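Local structure of insecticidal Delta-Endotoxin Cry8Ea1 (Bacillus Thuringiensis, 3EB7) at residues Leu266-Arg272 / Asn417-Ile422; Ser284-Gly288 / Thr380-Gly384; Ile302-Ile306 / Thr317-Thr323. The protein kills larvae of the soil-dwelling pest Holotrichia parallela, probably by binding to gut cells and forming membrane pores as in related three-domain Cry toxins. All coordinates share one frame; numbering follows the deposited sequence.

Interaction 1 (Leu266-Arg272 / Asn417-Ile422); sequences LESTFIR and NYVTFI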
# COMPACT_ATOMS: atom_id res chain seq x y z
N LEU A 266 -1.72 15.92 -17.05
CA LEU A 266 -0.95 15.54 -15.85
C LEU A 266 -1.10 14.06 -15.48
O LEU A 266 -0.11 13.40 -15.16
CB LEU A 266 -1.30 16.41 -14.63
CG LEU A 266 -0.98 17.90 -14.78
CD1 LEU A 266 -1.05 18.55 -13.42
CD2 LEU A 266 0.47 18.13 -15.41
N GLU A 267 -2.33 13.55 -15.51
CA GLU A 267 -2.58 12.16 -15.16
C GLU A 267 -1.83 11.21 -16.12
O GLU A 267 -1.24 10.23 -15.70
CB GLU A 267 -4.09 11.85 -15.13
CG GLU A 267 -4.44 10.44 -14.66
CD GLU A 267 -4.17 10.16 -13.14
OE1 GLU A 267 -3.89 11.10 -12.36
OE2 GLU A 267 -4.27 8.98 -12.72
N SER A 268 -1.82 11.54 -17.40
CA SER A 268 -1.12 10.70 -18.36
C SER A 268 0.42 10.94 -18.43
O SER A 268 1.16 10.13 -19.00
CB SER A 268 -1.83 10.78 -19.72
OG SER A 268 -1.22 11.78 -20.49
N THR A 269 0.91 12.00 -17.79
CA THR A 269 2.35 12.30 -17.79
C THR A 269 3.04 12.07 -16.43
O THR A 269 4.16 11.52 -16.41
CB THR A 269 2.63 13.75 -18.26
OG1 THR A 269 1.86 14.06 -19.43
CG2 THR A 269 4.08 13.95 -18.53
N PHE A 270 2.41 12.49 -15.32
CA PHE A 270 2.99 12.30 -14.00
C PHE A 270 2.97 10.84 -13.49
O PHE A 270 3.84 10.44 -12.70
CB PHE A 270 2.28 13.15 -12.97
CG PHE A 270 2.79 14.56 -12.87
CD1 PHE A 270 1.96 15.56 -12.37
CD2 PHE A 270 4.08 14.90 -13.25
CE1 PHE A 270 2.41 16.86 -12.22
CE2 PHE A 270 4.56 16.22 -13.10
CZ PHE A 270 3.73 17.19 -12.60
N ILE A 271 1.97 10.09 -13.94
CA ILE A 271 1.72 8.73 -13.53
C ILE A 271 2.28 7.80 -14.63
O ILE A 271 2.04 8.00 -15.81
CB ILE A 271 0.18 8.49 -13.30
CG1 ILE A 271 -0.39 9.51 -12.31
CG2 ILE A 271 -0.14 7.05 -12.78
CD1 ILE A 271 0.38 9.59 -10.99
N ARG A 272 3.03 6.80 -14.18
CA ARG A 272 3.69 5.87 -15.05
C ARG A 272 2.64 4.97 -15.66
O ARG A 272 1.74 4.52 -14.95
CB ARG A 272 4.64 4.97 -14.23
CG ARG A 272 5.95 5.61 -13.86
CD ARG A 272 7.07 4.58 -14.13
NE ARG A 272 7.39 3.94 -12.89
CZ ARG A 272 8.19 2.89 -12.74
NH1 ARG A 272 8.79 2.30 -13.76
NH2 ARG A 272 8.39 2.45 -11.50
N ASN A 417 10.95 5.27 -5.77
CA ASN A 417 10.85 4.31 -6.84
C ASN A 417 11.11 4.93 -8.21
O ASN A 417 11.75 4.32 -9.07
CB ASN A 417 9.46 3.64 -6.80
CG ASN A 417 9.26 2.58 -7.91
OD1 ASN A 417 10.21 1.97 -8.40
ND2 ASN A 417 8.04 2.39 -8.29
N TYR A 418 10.62 6.14 -8.45
CA TYR A 418 10.68 6.72 -9.76
C TYR A 418 10.47 8.24 -9.69
O TYR A 418 10.02 8.77 -8.66
CB TYR A 418 9.60 6.06 -10.64
CG TYR A 418 9.99 5.92 -12.10
CD1 TYR A 418 10.86 4.89 -12.52
CD2 TYR A 418 9.50 6.81 -13.06
CE1 TYR A 418 11.23 4.79 -13.88
CE2 TYR A 418 9.86 6.70 -14.42
CZ TYR A 418 10.72 5.71 -14.80
OH TYR A 418 11.07 5.62 -16.12
N VAL A 419 10.82 8.92 -10.78
CA VAL A 419 10.61 10.35 -10.99
C VAL A 419 10.04 10.60 -12.40
O VAL A 419 10.66 10.22 -13.42
CB VAL A 419 11.93 11.15 -10.85
CG1 VAL A 419 11.65 12.64 -10.73
CG2 VAL A 419 12.76 10.69 -9.62
N THR A 420 8.88 11.26 -12.46
CA THR A 420 8.30 11.79 -13.70
C THR A 420 8.38 13.31 -13.68
O THR A 420 8.74 13.91 -12.67
CB THR A 420 6.87 11.33 -13.89
OG1 THR A 420 6.07 11.80 -12.78
CG2 THR A 420 6.83 9.80 -13.95
N PHE A 421 8.04 13.96 -14.79
CA PHE A 421 8.39 15.36 -14.93
C PHE A 421 7.52 16.01 -16.00
O PHE A 421 7.12 15.32 -16.95
CB PHE A 421 9.90 15.43 -15.27
CG PHE A 421 10.50 16.82 -15.30
CD1 PHE A 421 10.91 17.45 -14.14
CD2 PHE A 421 10.74 17.45 -16.51
CE1 PHE A 421 11.48 18.75 -14.17
CE2 PHE A 421 11.32 18.73 -16.56
CZ PHE A 421 11.69 19.38 -15.39
N ILE A 422 7.20 17.29 -15.83
CA ILE A 422 6.71 18.14 -16.91
C ILE A 422 7.61 19.37 -16.98
O ILE A 422 8.27 19.71 -16.00
CB ILE A 422 5.22 18.61 -16.71
CG1 ILE A 422 5.08 19.47 -15.44
CG2 ILE A 422 4.28 17.43 -16.65
CD1 ILE A 422 3.68 20.02 -15.16
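Phe-270 of helix 263-270 and Arg-272, which follows it in the chain, meet strand 417-422 in what is, by family, the beta-prism domain of a three-domain Cry toxin. The helix covers the outer strand of a three-stranded sheet, their axes 8.3 Å apart. Two patches carry the packing. At one, Ile-422 rests against Leu-266 and Phe-270 together: its CD1 is 3.7 Å from Leu-266 CD2, and its CG2 is 3.8 Å from Phe-270 CE2. At the other, the Arg-272 guanidinium lies flat on one face of the Tyr-418 ring, planes 4° apart, making a stacked cation-pi pair with CZ 3.7 Å from the ring centroid. Asp-278 and Glu-241 form salt bridges to NH2 of the same arginine. The partly exposed Thr-269 is at the edge of the contact; its CG2 lies 3.7 Å from Phe-421 O and also near Ile-422 CG2, while OG1 bonds back to Thr-265 O within the helix. Between the two patches, Thr-420 has OG1 set between its backbone N and carbonyl carbon (chi1 60°). From there the hydroxyl donates a short 2.6 Å hydrogen bond to Phe-270 O, reaching it 22° out of the carbonyl plane.

Interaction 2 (Ser284-Gly288 / Thr380-Gly384); sequences SIYTG and TYNPG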
# COMPACT_ATOMS: atom_id res chain seq x y z
N SER A 284 20.12 10.60 -13.72
CA SER A 284 20.93 11.75 -14.13
C SER A 284 20.05 12.97 -14.18
O SER A 284 19.01 12.90 -14.80
CB SER A 284 21.55 11.59 -15.54
OG SER A 284 22.43 10.51 -15.57
N ILE A 285 20.46 14.07 -13.54
CA ILE A 285 19.64 15.29 -13.52
C ILE A 285 20.35 16.35 -14.37
O ILE A 285 21.54 16.59 -14.22
CB ILE A 285 19.43 15.80 -12.07
CG1 ILE A 285 18.84 14.70 -11.18
CG2 ILE A 285 18.63 17.13 -12.01
CD1 ILE A 285 18.87 15.01 -9.66
N TYR A 286 19.62 16.98 -15.28
CA TYR A 286 20.15 18.00 -16.15
C TYR A 286 19.66 19.37 -15.64
O TYR A 286 18.47 19.55 -15.34
CB TYR A 286 19.72 17.73 -17.61
CG TYR A 286 20.27 16.40 -18.12
CD1 TYR A 286 19.63 15.18 -17.85
CD2 TYR A 286 21.45 16.36 -18.84
CE1 TYR A 286 20.19 13.94 -18.27
CE2 TYR A 286 22.00 15.15 -19.28
CZ TYR A 286 21.38 13.95 -18.98
OH TYR A 286 21.97 12.79 -19.45
N THR A 287 20.60 20.30 -15.53
CA THR A 287 20.36 21.61 -14.93
C THR A 287 20.43 22.75 -15.96
O THR A 287 21.27 22.76 -16.85
CB THR A 287 21.38 21.84 -13.80
OG1 THR A 287 21.26 20.76 -12.86
CG2 THR A 287 21.16 23.17 -13.12
N GLY A 288 19.50 23.69 -15.83
CA GLY A 288 19.51 24.93 -16.57
C GLY A 288 19.63 26.10 -15.61
O GLY A 288 19.40 25.99 -14.42
N THR A 380 23.12 14.58 -2.76
CA THR A 380 22.61 15.93 -2.87
C THR A 380 22.78 16.47 -4.26
O THR A 380 23.88 16.50 -4.82
CB THR A 380 23.31 16.89 -1.89
OG1 THR A 380 23.33 16.30 -0.58
CG2 THR A 380 22.59 18.21 -1.87
N TYR A 381 21.62 16.88 -4.78
CA TYR A 381 21.52 17.76 -5.92
C TYR A 381 21.39 19.23 -5.42
O TYR A 381 20.36 19.63 -4.87
CB TYR A 381 20.28 17.35 -6.75
CG TYR A 381 19.97 18.27 -7.89
CD1 TYR A 381 20.79 18.28 -9.05
CD2 TYR A 381 18.89 19.15 -7.83
CE1 TYR A 381 20.51 19.14 -10.13
CE2 TYR A 381 18.63 20.05 -8.89
CZ TYR A 381 19.43 20.01 -10.04
OH TYR A 381 19.15 20.85 -11.09
N ASN A 382 22.45 20.02 -5.61
CA ASN A 382 22.36 21.47 -5.40
C ASN A 382 23.28 22.30 -6.30
O ASN A 382 24.37 22.71 -5.89
CB ASN A 382 22.55 21.82 -3.92
CG ASN A 382 22.24 23.31 -3.61
OD1 ASN A 382 21.75 24.09 -4.46
ND2 ASN A 382 22.55 23.70 -2.37
N PRO A 383 22.85 22.59 -7.54
CA PRO A 383 23.79 23.34 -8.41
C PRO A 383 24.04 24.79 -7.94
O PRO A 383 25.09 25.34 -8.27
CB PRO A 383 23.12 23.31 -9.78
CG PRO A 383 21.68 22.90 -9.52
CD PRO A 383 21.59 22.23 -8.22
N GLY A 384 23.12 25.38 -7.17
CA GLY A 384 23.35 26.68 -6.52
C GLY A 384 22.46 27.78 -7.04
O GLY A 384 22.54 28.14 -8.19
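Ile-285 and Thr-287 on strand 278-292 face Tyr-381 and Pro-383 with their backbones well separated, the nearest CA atoms being 7.6 Å apart (Thr-287 to Pro-383), so side chains alone bridge the gap. Tyr-381 gives the largest single share of the buried surface. With CG anti to the backbone N (chi1 174°), its ring reaches across to the other segment. Ile-285 covers one face of that ring: CG2 sits over the hydroxyl half, 3.3 Å from CE1, which is tight for two carbons, while CD1 rests near CG and CD1 of the tyrosine. The opposite face is taken by Pro-383 from the tyrosine's own segment, whose CD lies 3.6 Å above the ring plane and toward its rim. The phenol is therefore held flat between an aliphatic branch and a proline ring. At its far edge, Thr-287 OG1 lies in the ring plane and shares a 2.8 Å hydrogen bond with Tyr-381 OH, in which either hydroxyl could be the donor. This bond pairs two polar groups within an otherwise apolar, buried contact. The other branch of Thr-287 turns to the proline, CG2 lying 3.6 Å from Pro-383 CG. Lys-299 on the adjacent strand touches both Thr-287 and Pro-383, and Gln-332 packs against Tyr-381 from strand 330-335. Strand 278-292 and strand 376-381, with the loop that follows the latter, belong to different four-stranded antiparallel sheets, each with strand order 3-2-1-4. Such packing of sheet against sheet through inward-facing side chains is typical of the beta-prism, the three-sheet second domain of Cry toxins.

Interaction 3 (Ile302-Ile306 / Thr317-Thr323); sequences IGHQI and TQTYGTT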
# COMPACT_ATOMS: atom_id res chain seq x y z
N ILE A 302 15.84 20.75 -15.11
CA ILE A 302 15.11 20.91 -16.39
C ILE A 302 14.86 19.61 -17.17
O ILE A 302 14.19 19.62 -18.20
CB ILE A 302 15.76 21.96 -17.36
CG1 ILE A 302 17.16 21.50 -17.80
CG2 ILE A 302 15.77 23.33 -16.77
CD1 ILE A 302 17.80 22.35 -18.94
N GLY A 303 15.42 18.49 -16.70
CA GLY A 303 15.22 17.19 -17.34
C GLY A 303 16.01 16.15 -16.58
O GLY A 303 16.87 16.50 -15.75
N HIS A 304 15.72 14.88 -16.80
CA HIS A 304 16.45 13.78 -16.18
C HIS A 304 16.37 12.52 -17.00
O HIS A 304 15.51 12.36 -17.87
CB HIS A 304 15.99 13.51 -14.73
CG HIS A 304 14.59 13.00 -14.60
ND1 HIS A 304 13.50 13.84 -14.52
CD2 HIS A 304 14.10 11.74 -14.49
CE1 HIS A 304 12.39 13.12 -14.40
NE2 HIS A 304 12.73 11.85 -14.35
N GLN A 305 17.28 11.62 -16.69
CA GLN A 305 17.34 10.31 -17.30
C GLN A 305 17.27 9.34 -16.13
O GLN A 305 17.99 9.47 -15.15
CB GLN A 305 18.66 10.19 -18.08
CG GLN A 305 18.61 9.19 -19.18
CD GLN A 305 19.97 8.67 -19.61
OE1 GLN A 305 20.34 8.82 -20.75
NE2 GLN A 305 20.69 8.04 -18.70
N ILE A 306 16.38 8.39 -16.18
CA ILE A 306 16.17 7.52 -15.04
C ILE A 306 16.21 6.07 -15.47
O ILE A 306 15.64 5.71 -16.50
CB ILE A 306 14.82 7.86 -14.28
CG1 ILE A 306 14.63 6.93 -13.06
CG2 ILE A 306 13.59 7.82 -15.23
CD1 ILE A 306 13.58 7.43 -12.08
N THR A 317 15.64 2.45 -19.35
CA THR A 317 16.00 3.82 -19.17
C THR A 317 15.06 4.71 -19.93
O THR A 317 14.86 4.52 -21.14
CB THR A 317 17.47 4.09 -19.60
OG1 THR A 317 18.35 3.33 -18.78
CG2 THR A 317 17.83 5.53 -19.43
N GLN A 318 14.45 5.67 -19.24
CA GLN A 318 13.64 6.68 -19.91
C GLN A 318 14.19 8.07 -19.62
O GLN A 318 14.94 8.30 -18.67
CB GLN A 318 12.15 6.58 -19.53
CG GLN A 318 11.60 5.14 -19.31
CD GLN A 318 11.21 4.32 -20.58
OE1 GLN A 318 11.23 4.82 -21.74
NE2 GLN A 318 10.84 3.05 -20.35
N THR A 319 13.78 9.01 -20.46
CA THR A 319 14.24 10.37 -20.45
C THR A 319 13.03 11.24 -20.23
O THR A 319 11.94 10.91 -20.71
CB THR A 319 14.89 10.63 -21.83
OG1 THR A 319 16.30 10.53 -21.69
CG2 THR A 319 14.57 11.96 -22.39
N TYR A 320 13.22 12.35 -19.50
CA TYR A 320 12.18 13.36 -19.27
C TYR A 320 12.76 14.74 -19.36
O TYR A 320 13.86 14.97 -18.88
CB TYR A 320 11.59 13.23 -17.86
CG TYR A 320 10.73 12.02 -17.67
CD1 TYR A 320 9.36 12.09 -17.88
CD2 TYR A 320 11.29 10.80 -17.26
CE1 TYR A 320 8.56 11.01 -17.67
CE2 TYR A 320 10.47 9.69 -17.07
CZ TYR A 320 9.12 9.82 -17.30
OH TYR A 320 8.28 8.76 -17.13
N GLY A 321 11.99 15.65 -19.95
CA GLY A 321 12.35 17.05 -20.00
C GLY A 321 13.44 17.36 -21.00
O GLY A 321 13.52 16.71 -22.06
N THR A 322 14.25 18.36 -20.69
CA THR A 322 15.37 18.73 -21.54
C THR A 322 16.63 18.05 -21.03
O THR A 322 17.00 18.17 -19.86
CB THR A 322 15.51 20.25 -21.57
OG1 THR A 322 14.30 20.79 -22.11
CG2 THR A 322 16.72 20.71 -22.44
N THR A 323 17.26 17.29 -21.92
CA THR A 323 18.49 16.58 -21.55
C THR A 323 19.61 16.81 -22.55
O THR A 323 20.56 16.07 -22.55
CB THR A 323 18.26 15.05 -21.37
OG1 THR A 323 17.91 14.47 -22.63
CG2 THR A 323 17.14 14.75 -20.33
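His-304 and Tyr-320 form a hydrogen-bonded pair in the antiparallel beta hairpin of strands 296-310 and 316-321, at one margin of a four-stranded sheet of the beta-prism domain. Backbone hydrogen bonds set the register. His-304 and Tyr-320 bond to each other in both directions, each N to the other's O at 2.8 Å, and Ile-306 and Gln-318 are likewise bonded in both directions, slightly longer. A fifth bond, from Thr-322 N to Ile-302 O (2.8 Å), continues the connection past the end of strand 316-321. Between these pairs come CA-H...O contacts, among them Gln-305 CA to Gln-318 O at 3.4 Å. Where Gly-303 faces Gly-321 neither strand carries a side chain, and the CA atoms approach to 3.9 Å. Ile-302 and Gly-303 both face Tyr-286 on the next strand, a classic beta bulge.

Side-chain packing falls on both faces. On one, Gln-305 CG packs 3.8 Å from Thr-317 CG2 and also lies near the hydroxyl of Thr-319. On the other, Ile-306 CG2 meets the edge of the Tyr-320 ring at CE2, a looser 4.1 Å contact.

The aromatic interaction shares that second face. The rings of His-304 and Tyr-320 run alongside each other with planes 18° apart, but are so offset that they barely overlap. Instead, Tyr-320 CB makes a CH-pi contact over the imidazole. His-304 has CG between its backbone N and carbonyl carbon (chi1 66°), which brings the ring beside the tyrosine. Both imidazole nitrogens have other partners: ND1 bonds to Trp-301 NE1 on its own strand, and NE2, 3.4 Å from Tyr-320 CD2, to Val-419 O of strand 414-422.

Overall arrangement
All three contacts lie in the beta-prism domain and between them involve all its sheets. Interaction 3 works within one sheet, through strand-to-strand backbone bonding, and is only partly buried because its outer strand faces solvent. Interactions 1 and 2 are buried and rest mainly on side chains: a helix laid on a second sheet with a charged stack and aliphatic packing, against a tyrosine wedged between sheets and tied by one hydroxyl pair. Linking them, strand 296-310 bonds to strand 278-292 of interaction 2 through Ser-284 N to Gln-305 O, and reaches interaction 1 where Ile-306 CD1 packs on Val-419 N. Interactions 1 and 2 do not touch, their nearest atoms being about 7 Å apart.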